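Local structure of 2-nitropropane dioxygenase (Streptomyces ansochromogenes, 3BW2) at residues V123-H129 with G145-T151; F128-V132 with H179-H183. The protein probably oxidises alkyl nitronates with molecular oxygen, using flavin mononucleotide as its cofactor. All blocks are in the same frame, centred on the assembly; numbering follows the deposited sequence.

In the fold
Both contacts are buried and start from the strand 125-129, yet they use it differently. Contact 1 lies in the wall of the barrel, where two neighbouring parallel strands are tied by a run of backbone bonds that weakens at its last member, and by apolar side chains. Contact 2 lies past the end of that strand, where residues 128-132 turn out of the sheet and meet the irregular segment 179-183 through rings, glycines and a bridging water. F128 and H129 belong to both, and H129 carries each to the flavin. The two also join directly: T151 O of contact 1 probably accepts a hydrogen bond from H183 NE2 of contact 2, and T151 CG2 packs on G181.

Contact 1 of 2, residues V123-H129 with G145-T151; sequences VPVVSFH and GTLTLVT. With FMN (flavin mononucleotide), chain B.
With chi1 at -61°, T146 sets OG1 anti to its own carbonyl carbon, and from there the hydroxyl donates to V123 O at 2.7 Å, in the carbonyl plane. A water that donates to OG1 and accepts from V123 N makes a second tie. The same rotation turns the methyl of T146 to V126, CG2 against CG2 at 3.6 Å. In V125, chi1 of -178° places CG1 where it touches L149 CD1 at 3.7 Å, two residues beyond L147, V125's partner across the sheet.

Between these side chains the backbones pair in parallel. L147 N donates to P124 O (3.0 Å, almost straight at 173°), L147 O accepts from V126 N, V126 O from L149 N and L149 O from F128 N; the closing bond from T151 N to F128 O is weak. L149 O also receives S127 CA at 3.1 Å, a CA-H...O contact. The strands belong to a beta-alpha-beta unit of the TIM barrel, with helix 135-143 as the crossover. V125, S127 and L149 share one face of the sheet, where S127 OG is hydrogen-bonded to ND2 of N68, a residue that binds FMN. On the other face F128 CD2 meets V150 CG2 at 4.1 Å, and both F128 and T148 pack against the crossover helix. At the C-terminal end, T151 OG1 lies at the edge of the H129 ring, 3.5 Å from CD2.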
ATOM      1  N   VAL A 123      19.313  27.042   5.113  1.00 23.36           N
ATOM      2  CA  VAL A 123      19.814  25.680   5.238  1.00 22.80           C
ATOM      3  C   VAL A 123      19.691  25.088   3.834  1.00 22.57           C
ATOM      4  O   VAL A 123      18.962  25.616   2.992  1.00 22.71           O
ATOM      5  CB  VAL A 123      18.991  24.850   6.249  1.00 22.57           C
ATOM      6  CG1 VAL A 123      19.061  25.508   7.627  1.00 22.91           C
ATOM      7  CG2 VAL A 123      17.552  24.712   5.778  1.00 21.50           C
ATOM      8  N   PRO A 124      20.401  23.987   3.559  1.00 22.24           N
ATOM      9  CA  PRO A 124      20.343  23.372   2.231  1.00 20.45           C
ATOM     10  C   PRO A 124      18.971  22.914   1.739  1.00 20.30           C
ATOM     11  O   PRO A 124      18.607  23.151   0.585  1.00 20.77           O
ATOM     12  CB  PRO A 124      21.326  22.207   2.351  1.00 20.56           C
ATOM     13  CG  PRO A 124      22.309  22.702   3.364  1.00 21.11           C
ATOM     14  CD  PRO A 124      21.399  23.310   4.403  1.00 21.03           C
ATOM     15  N   VAL A 125      18.214  22.255   2.610  1.00 19.18           N
ATOM     16  CA  VAL A 125      16.904  21.731   2.239  1.00 17.91           C
ATOM     17  C   VAL A 125      15.862  21.948   3.328  1.00 18.37           C
ATOM     18  O   VAL A 125      16.155  21.811   4.516  1.00 19.81           O
ATOM     19  CB  VAL A 125      16.984  20.204   1.968  1.00 17.62           C
ATOM     20  CG1 VAL A 125      15.620  19.670   1.526  1.00 16.32           C
ATOM     21  CG2 VAL A 125      18.053  19.912   0.917  1.00 15.52           C
ATOM     22  N   VAL A 126      14.647  22.297   2.916  1.00 19.06           N
ATOM     23  CA  VAL A 126      13.539  22.488   3.848  1.00 17.52           C
ATOM     24  C   VAL A 126      12.343  21.733   3.285  1.00 18.46           C
ATOM     25  O   VAL A 126      12.039  21.844   2.097  1.00 18.68           O
ATOM     26  CB  VAL A 126      13.153  23.979   4.005  1.00 17.60           C
ATOM     27  CG1 VAL A 126      11.860  24.103   4.815  1.00 16.44           C
ATOM     28  CG2 VAL A 126      14.266  24.732   4.714  1.00 17.39           C
ATOM     29  N   SER A 127      11.680  20.945   4.126  1.00 18.28           N
ATOM     30  CA  SER A 127      10.507  20.201   3.680  1.00 19.22           C
ATOM     31  C   SER A 127       9.318  20.619   4.536  1.00 18.89           C
ATOM     32  O   SER A 127       9.488  21.084   5.661  1.00 19.88           O
ATOM     33  CB  SER A 127      10.738  18.685   3.776  1.00 18.33           C
ATOM     34  OG  SER A 127      10.890  18.263   5.119  1.00 18.00           O
ATOM     35  N   PHE A 128       8.118  20.465   3.993  1.00 18.89           N
ATOM     36  CA  PHE A 128       6.902  20.851   4.701  1.00 18.51           C
ATOM     37  C   PHE A 128       5.955  19.670   4.823  1.00 18.74           C
ATOM     38  O   PHE A 128       5.869  18.843   3.919  1.00 16.23           O
ATOM     39  CB  PHE A 128       6.201  21.986   3.947  1.00 16.75           C
ATOM     40  CG  PHE A 128       7.023  23.241   3.837  1.00 17.85           C
ATOM     41  CD1 PHE A 128       6.882  24.263   4.767  1.00 20.38           C
ATOM     42  CD2 PHE A 128       7.947  23.395   2.809  1.00 17.04           C
ATOM     43  CE1 PHE A 128       7.655  25.426   4.677  1.00 19.83           C
ATOM     44  CE2 PHE A 128       8.720  24.548   2.708  1.00 19.78           C
ATOM     45  CZ  PHE A 128       8.573  25.567   3.646  1.00 20.01           C
ATOM     46  N   HIS A 129       5.239  19.603   5.942  1.00 18.77           N
ATOM     47  CA  HIS A 129       4.294  18.521   6.174  1.00 18.75           C
ATOM     48  C   HIS A 129       2.936  19.104   6.552  1.00 19.01           C
ATOM     49  O   HIS A 129       2.862  20.194   7.122  1.00 19.02           O
ATOM     50  CB  HIS A 129       4.802  17.610   7.301  1.00 18.88           C
ATOM     51  CG  HIS A 129       4.420  16.170   7.134  1.00 18.68           C
ATOM     52  ND1 HIS A 129       3.639  15.491   8.046  1.00 20.30           N
ATOM     53  CD2 HIS A 129       4.724  15.276   6.162  1.00 17.53           C
ATOM     54  CE1 HIS A 129       3.480  14.241   7.645  1.00 17.14           C
ATOM     55  NE2 HIS A 129       4.129  14.084   6.505  1.00 20.28           N
ATOM     56  N   GLY A 145      18.568  30.227  -1.759  1.00 21.71           N
ATOM     57  CA  GLY A 145      19.398  29.083  -2.094  1.00 22.26           C
ATOM     58  C   GLY A 145      18.992  27.773  -1.438  1.00 22.99           C
ATOM     59  O   GLY A 145      19.774  26.823  -1.418  1.00 22.77           O
ATOM     60  N   THR A 146      17.773  27.708  -0.907  1.00 20.34           N
ATOM     61  CA  THR A 146      17.292  26.490  -0.254  1.00 21.20           C
ATOM     62  C   THR A 146      16.382  25.687  -1.184  1.00 21.78           C
ATOM     63  O   THR A 146      15.526  26.256  -1.861  1.00 21.04           O
ATOM     64  CB  THR A 146      16.478  26.821   1.023  1.00 20.77           C
ATOM     65  OG1 THR A 146      17.309  27.513   1.963  1.00 18.92           O
ATOM     66  CG2 THR A 146      15.933  25.543   1.660  1.00 20.33           C
ATOM     67  N   LEU A 147      16.566  24.370  -1.220  1.00 22.23           N
ATOM     68  CA  LEU A 147      15.714  23.516  -2.045  1.00 23.11           C
ATOM     69  C   LEU A 147      14.485  23.190  -1.203  1.00 21.43           C
ATOM     70  O   LEU A 147      14.591  22.983   0.008  1.00 22.59           O
ATOM     71  CB  LEU A 147      16.449  22.231  -2.442  1.00 25.65           C
ATOM     72  CG  LEU A 147      17.653  22.449  -3.366  1.00 29.21           C
ATOM     73  CD1 LEU A 147      18.317  21.113  -3.673  1.00 29.30           C
ATOM     74  CD2 LEU A 147      17.198  23.128  -4.653  1.00 28.73           C
ATOM     75  N   THR A 148      13.319  23.149  -1.837  1.00 21.42           N
ATOM     76  CA  THR A 148      12.085  22.893  -1.114  1.00 20.26           C
ATOM     77  C   THR A 148      11.388  21.593  -1.491  1.00 21.31           C
ATOM     78  O   THR A 148      11.247  21.264  -2.671  1.00 20.73           O
ATOM     79  CB  THR A 148      11.094  24.057  -1.308  1.00 19.08           C
ATOM     80  OG1 THR A 148      10.848  24.248  -2.706  1.00 16.72           O
ATOM     81  CG2 THR A 148      11.661  25.342  -0.722  1.00 19.56           C
ATOM     82  N   LEU A 149      10.958  20.861  -0.467  1.00 19.93           N
ATOM     83  CA  LEU A 149      10.249  19.598  -0.640  1.00 19.60           C
ATOM     84  C   LEU A 149       8.922  19.666   0.104  1.00 18.08           C
ATOM     85  O   LEU A 149       8.820  20.323   1.138  1.00 16.71           O
ATOM     86  CB  LEU A 149      11.070  18.436  -0.082  1.00 21.21           C
ATOM     87  CG  LEU A 149      12.236  17.875  -0.898  1.00 23.48           C
ATOM     88  CD1 LEU A 149      13.224  18.960  -1.259  1.00 22.99           C
ATOM     89  CD2 LEU A 149      12.910  16.792  -0.079  1.00 24.77           C
ATOM     90  N   VAL A 150       7.909  18.986  -0.431  1.00 17.33           N
ATOM     91  CA  VAL A 150       6.588  18.946   0.186  1.00 14.98           C
ATOM     92  C   VAL A 150       5.975  17.560   0.010  1.00 16.28           C
ATOM     93  O   VAL A 150       6.051  16.969  -1.069  1.00 16.66           O
ATOM     94  CB  VAL A 150       5.625  19.975  -0.450  1.00 15.64           C
ATOM     95  CG1 VAL A 150       4.272  19.912   0.247  1.00 16.31           C
ATOM     96  CG2 VAL A 150       6.208  21.384  -0.353  1.00 16.27           C
ATOM     97  N   THR A 151       5.363  17.036   1.066  1.00 16.25           N
ATOM     98  CA  THR A 151       4.733  15.721   0.984  1.00 16.77           C
ATOM     99  C   THR A 151       3.353  15.778   0.323  1.00 17.23           C
ATOM    100  O   THR A 151       2.598  16.738   0.505  1.00 18.02           O
ATOM    101  CB  THR A 151       4.565  15.086   2.388  1.00 16.37           C
ATOM    102  OG1 THR A 151       5.847  14.700   2.894  1.00 17.57           O
ATOM    103  CG2 THR A 151       3.650  13.853   2.325  1.00 15.18           C
TER
HETATM  104  N1  FMN B 370       7.414  13.415   8.556  1.00 17.88           N
HETATM  105  C2  FMN B 370       7.527  14.815   8.608  1.00 19.62           C
HETATM  106  O2  FMN B 370       7.440  15.478   7.578  1.00 18.13           O
HETATM  107  N3  FMN B 370       7.747  15.461   9.814  1.00 18.73           N
HETATM  108  C4  FMN B 370       7.874  14.782  11.015  1.00 20.36           C
HETATM  109  O4  FMN B 370       8.077  15.408  12.071  1.00 18.98           O
HETATM  110  C4A FMN B 370       7.777  13.364  10.984  1.00 20.06           C
HETATM  111  N5  FMN B 370       7.921  12.615  12.149  1.00 20.55           N
HETATM  112  C5A FMN B 370       7.860  11.219  12.138  1.00 18.64           C
HETATM  113  C6  FMN B 370       8.037  10.500  13.348  1.00 18.27           C
HETATM  114  C7  FMN B 370       7.994   9.064  13.401  1.00 18.33           C
HETATM  115  C7M FMN B 370       8.939   8.459  14.466  1.00 16.34           C
HETATM  116  C8  FMN B 370       7.800   8.408  12.130  1.00 17.52           C
HETATM  117  C8M FMN B 370       8.383   7.033  11.805  1.00 14.91           C
HETATM  118  C9  FMN B 370       7.594   9.119  10.904  1.00 17.29           C
HETATM  119  C9A FMN B 370       7.630  10.534  10.903  1.00 18.30           C
HETATM  120  N10 FMN B 370       7.457  11.286   9.710  1.00 19.13           N
HETATM  121  C10 FMN B 370       7.542  12.695   9.736  1.00 18.69           C
HETATM  122  C1' FMN B 370       7.024  10.601   8.412  1.00 15.89           C
HETATM  123  C2' FMN B 370       8.291  10.411   7.540  1.00 14.30           C
HETATM  124  O2' FMN B 370       8.551  11.620   6.845  1.00 14.05           O
HETATM  125  C3' FMN B 370       8.114   9.297   6.452  1.00 14.69           C
HETATM  126  O3' FMN B 370       6.986   9.678   5.666  1.00 15.38           O
HETATM  127  C4' FMN B 370       7.861   7.889   7.016  1.00 13.56           C
HETATM  128  O4' FMN B 370       8.810   7.660   8.058  1.00 13.23           O
HETATM  129  C5' FMN B 370       8.026   6.811   5.903  1.00 13.81           C
HETATM  130  O5' FMN B 370       7.797   5.465   6.408  1.00 11.87           O
HETATM  131  P   FMN B 370       8.891   4.460   7.091  1.00 17.32           P
HETATM  132  O1P FMN B 370       9.905   5.058   6.176  1.00 17.59           O
HETATM  133  O2P FMN B 370       7.869   3.431   6.644  1.00 15.43           O
HETATM  134  O3P FMN B 370       8.596   5.229   8.365  1.00 16.02           O
HETATM  135  O   HOH W   1      16.594  27.665   4.716  1.00 19.98           O
HETATM  136  O   HOH W   2      20.320  23.982  -1.400  1.00 22.16           O

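Contact 2 of 2, residues F128-V132 with H179-H183; sequences FHFGV and HQGTH. With FMN (flavin mononucleotide), chain B.
The imidazole of H129 is sandwiched between G181 and the flavin: G181 CA sits over one face, 3.4 Å from NE2, and FMN O2 over the opposite face, 3.1 Å from CD2. H179 O comes up at the ring edge, near its plane and 3.1 Å from CE1. The imidazole meets the phenyl ring of F130 edge-on, with ND1 3.6 Å above the phenyl plane and over its centre, while the edge of F130 is turned to the face of H179. That offset edge-to-face pair has planes at 82° and centroids 5.4 Å apart, and F130 CZ also meets H179 CB at 3.6 Å.

The turn out of strand 125-129 makes this possible. F130 takes up a left-handed backbone conformation, and G131 has angles that a side chain would hardly tolerate; its carbonyl carbon lies over one face of the H183 ring. G181 is limited for another reason: a CB there would run into H129 NE2. A water donates to G181 O at 2.7 Å and accepts from G131 N, joining the two backbones. Q172, which also binds FMN, holds H179 O and G181 N, and T271 bonds to H179 NE2.

Loops at the C-terminal ends of the strands form the cofactor site of a TIM barrel, and here H129, at the end of its strand, is met by the segment 179-183. With an alanine in place of H129, a gap would probably open between G181 CA and FMN O2, and the face of F130 would lose the ND1 edge that rests on it. Faces that meet a CA and a carbonyl oxygen, with CE1 at H179 O, imply that packing and polar surroundings probably both place H129, whose backbone V69 and M71 hold.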
ATOM      1  N   PHE A 128       8.118  20.465   3.993  1.00 18.89           N
ATOM      2  CA  PHE A 128       6.902  20.851   4.701  1.00 18.51           C
ATOM      3  C   PHE A 128       5.955  19.670   4.823  1.00 18.74           C
ATOM      4  O   PHE A 128       5.869  18.843   3.919  1.00 16.23           O
ATOM      5  CB  PHE A 128       6.201  21.986   3.947  1.00 16.75           C
ATOM      6  CG  PHE A 128       7.023  23.241   3.837  1.00 17.85           C
ATOM      7  CD1 PHE A 128       6.882  24.263   4.767  1.00 20.38           C
ATOM      8  CD2 PHE A 128       7.947  23.395   2.809  1.00 17.04           C
ATOM      9  CE1 PHE A 128       7.655  25.426   4.677  1.00 19.83           C
ATOM     10  CE2 PHE A 128       8.720  24.548   2.708  1.00 19.78           C
ATOM     11  CZ  PHE A 128       8.573  25.567   3.646  1.00 20.01           C
ATOM     12  N   HIS A 129       5.239  19.603   5.942  1.00 18.77           N
ATOM     13  CA  HIS A 129       4.294  18.521   6.174  1.00 18.75           C
ATOM     14  C   HIS A 129       2.936  19.104   6.552  1.00 19.01           C
ATOM     15  O   HIS A 129       2.862  20.194   7.122  1.00 19.02           O
ATOM     16  CB  HIS A 129       4.802  17.610   7.301  1.00 18.88           C
ATOM     17  CG  HIS A 129       4.420  16.170   7.134  1.00 18.68           C
ATOM     18  ND1 HIS A 129       3.639  15.491   8.046  1.00 20.30           N
ATOM     19  CD2 HIS A 129       4.724  15.276   6.162  1.00 17.53           C
ATOM     20  CE1 HIS A 129       3.480  14.241   7.645  1.00 17.14           C
ATOM     21  NE2 HIS A 129       4.129  14.084   6.505  1.00 20.28           N
ATOM     22  N   PHE A 130       1.873  18.375   6.213  1.00 18.22           N
ATOM     23  CA  PHE A 130       0.491  18.768   6.504  1.00 18.89           C
ATOM     24  C   PHE A 130      -0.022  19.891   5.605  1.00 20.06           C
ATOM     25  O   PHE A 130      -0.819  20.728   6.034  1.00 21.33           O
ATOM     26  CB  PHE A 130       0.340  19.184   7.972  1.00 16.97           C
ATOM     27  CG  PHE A 130       0.677  18.097   8.960  1.00 19.15           C
ATOM     28  CD1 PHE A 130       0.049  16.859   8.897  1.00 20.28           C
ATOM     29  CD2 PHE A 130       1.601  18.327   9.975  1.00 16.53           C
ATOM     30  CE1 PHE A 130       0.334  15.860   9.836  1.00 20.21           C
ATOM     31  CE2 PHE A 130       1.894  17.344  10.913  1.00 20.54           C
ATOM     32  CZ  PHE A 130       1.258  16.104  10.844  1.00 19.70           C
ATOM     33  N   GLY A 131       0.432  19.911   4.358  1.00 18.90           N
ATOM     34  CA  GLY A 131      -0.023  20.944   3.449  1.00 19.51           C
ATOM     35  C   GLY A 131       1.061  21.530   2.571  1.00 19.42           C
ATOM     36  O   GLY A 131       2.187  21.038   2.543  1.00 19.18           O
ATOM     37  N   VAL A 132       0.710  22.601   1.865  1.00 20.02           N
ATOM     38  CA  VAL A 132       1.619  23.282   0.956  1.00 20.44           C
ATOM     39  C   VAL A 132       1.749  24.762   1.323  1.00 21.98           C
ATOM     40  O   VAL A 132       0.750  25.442   1.566  1.00 22.12           O
ATOM     41  CB  VAL A 132       1.104  23.213  -0.500  1.00 22.44           C
ATOM     42  CG1 VAL A 132       2.167  23.733  -1.452  1.00 19.57           C
ATOM     43  CG2 VAL A 132       0.706  21.790  -0.853  1.00 22.29           C
ATOM     44  N   HIS A 179       2.734  10.364  10.852  1.00 16.23           N
ATOM     45  CA  HIS A 179       1.614  11.058  10.224  1.00 17.23           C
ATOM     46  C   HIS A 179       1.541  11.045   8.705  1.00 17.47           C
ATOM     47  O   HIS A 179       2.539  11.263   8.014  1.00 15.75           O
ATOM     48  CB  HIS A 179       1.570  12.522  10.673  1.00 18.86           C
ATOM     49  CG  HIS A 179       1.012  12.719  12.048  1.00 18.77           C
ATOM     50  ND1 HIS A 179       1.778  12.601  13.187  1.00 22.89           N
ATOM     51  CD2 HIS A 179      -0.240  13.019  12.465  1.00 17.41           C
ATOM     52  CE1 HIS A 179       1.021  12.822  14.248  1.00 21.47           C
ATOM     53  NE2 HIS A 179      -0.207  13.078  13.837  1.00 20.03           N
ATOM     54  N   GLN A 180       0.341  10.790   8.193  1.00 15.76           N
ATOM     55  CA  GLN A 180       0.107  10.820   6.760  1.00 16.63           C
ATOM     56  C   GLN A 180       0.163  12.311   6.452  1.00 17.64           C
ATOM     57  O   GLN A 180      -0.439  13.112   7.175  1.00 16.25           O
ATOM     58  CB  GLN A 180      -1.282  10.275   6.432  1.00 16.12           C
ATOM     59  CG  GLN A 180      -1.350   8.763   6.358  1.00 17.66           C
ATOM     60  CD  GLN A 180      -0.561   8.223   5.185  1.00 18.81           C
ATOM     61  OE1 GLN A 180       0.482   7.589   5.358  1.00 20.95           O
ATOM     62  NE2 GLN A 180      -1.049   8.487   3.974  1.00 16.06           N
ATOM     63  N   GLY A 181       0.885  12.680   5.397  1.00 17.65           N
ATOM     64  CA  GLY A 181       1.013  14.081   5.035  1.00 18.20           C
ATOM     65  C   GLY A 181      -0.097  14.646   4.160  1.00 19.20           C
ATOM     66  O   GLY A 181       0.170  15.432   3.249  1.00 17.75           O
ATOM     67  N   THR A 182      -1.339  14.246   4.424  1.00 18.44           N
ATOM     68  CA  THR A 182      -2.476  14.756   3.657  1.00 18.65           C
ATOM     69  C   THR A 182      -2.561  16.268   3.898  1.00 18.16           C
ATOM     70  O   THR A 182      -2.293  16.742   5.001  1.00 18.04           O
ATOM     71  CB  THR A 182      -3.795  14.093   4.107  1.00 17.41           C
ATOM     72  OG1 THR A 182      -3.881  14.140   5.531  1.00 16.23           O
ATOM     73  CG2 THR A 182      -3.857  12.646   3.656  1.00 17.54           C
ATOM     74  N   HIS A 183      -2.931  17.023   2.869  1.00 19.23           N
ATOM     75  CA  HIS A 183      -3.007  18.476   2.986  1.00 20.63           C
ATOM     76  C   HIS A 183      -4.208  18.934   3.805  1.00 22.10           C
ATOM     77  O   HIS A 183      -4.221  20.041   4.347  1.00 22.56           O
ATOM     78  CB  HIS A 183      -3.026  19.105   1.589  1.00 18.83           C
ATOM     79  CG  HIS A 183      -1.800  18.801   0.781  1.00 18.53           C
ATOM     80  ND1 HIS A 183      -1.618  19.262  -0.504  1.00 17.49           N
ATOM     81  CD2 HIS A 183      -0.693  18.079   1.080  1.00 17.76           C
ATOM     82  CE1 HIS A 183      -0.453  18.838  -0.963  1.00 18.17           C
ATOM     83  NE2 HIS A 183       0.127  18.118  -0.021  1.00 18.27           N
TER
HETATM   84  N1  FMN B 370       7.414  13.415   8.556  1.00 17.88           N
HETATM   85  C2  FMN B 370       7.527  14.815   8.608  1.00 19.62           C
HETATM   86  O2  FMN B 370       7.440  15.478   7.578  1.00 18.13           O
HETATM   87  N3  FMN B 370       7.747  15.461   9.814  1.00 18.73           N
HETATM   88  C4  FMN B 370       7.874  14.782  11.015  1.00 20.36           C
HETATM   89  O4  FMN B 370       8.077  15.408  12.071  1.00 18.98           O
HETATM   90  C4A FMN B 370       7.777  13.364  10.984  1.00 20.06           C
HETATM   91  N5  FMN B 370       7.921  12.615  12.149  1.00 20.55           N
HETATM   92  C5A FMN B 370       7.860  11.219  12.138  1.00 18.64           C
HETATM   93  C6  FMN B 370       8.037  10.500  13.348  1.00 18.27           C
HETATM   94  C7  FMN B 370       7.994   9.064  13.401  1.00 18.33           C
HETATM   95  C7M FMN B 370       8.939   8.459  14.466  1.00 16.34           C
HETATM   96  C8  FMN B 370       7.800   8.408  12.130  1.00 17.52           C
HETATM   97  C8M FMN B 370       8.383   7.033  11.805  1.00 14.91           C
HETATM   98  C9  FMN B 370       7.594   9.119  10.904  1.00 17.29           C
HETATM   99  C9A FMN B 370       7.630  10.534  10.903  1.00 18.30           C
HETATM  100  N10 FMN B 370       7.457  11.286   9.710  1.00 19.13           N
HETATM  101  C10 FMN B 370       7.542  12.695   9.736  1.00 18.69           C
HETATM  102  C1' FMN B 370       7.024  10.601   8.412  1.00 15.89           C
HETATM  103  C2' FMN B 370       8.291  10.411   7.540  1.00 14.30           C
HETATM  104  O2' FMN B 370       8.551  11.620   6.845  1.00 14.05           O
HETATM  105  C3' FMN B 370       8.114   9.297   6.452  1.00 14.69           C
HETATM  106  O3' FMN B 370       6.986   9.678   5.666  1.00 15.38           O
HETATM  107  C4' FMN B 370       7.861   7.889   7.016  1.00 13.56           C
HETATM  108  O4' FMN B 370       8.810   7.660   8.058  1.00 13.23           O
HETATM  109  C5' FMN B 370       8.026   6.811   5.903  1.00 13.81           C
HETATM  110  O5' FMN B 370       7.797   5.465   6.408  1.00 11.87           O
HETATM  111  P   FMN B 370       8.891   4.460   7.091  1.00 17.32           P
HETATM  112  O1P FMN B 370       9.905   5.058   6.176  1.00 17.59           O
HETATM  113  O2P FMN B 370       7.869   3.431   6.644  1.00 15.43           O
HETATM  114  O3P FMN B 370       8.596   5.229   8.365  1.00 16.02           O
HETATM  115  O   HOH W   3       1.993  17.377   3.520  1.00 20.41           O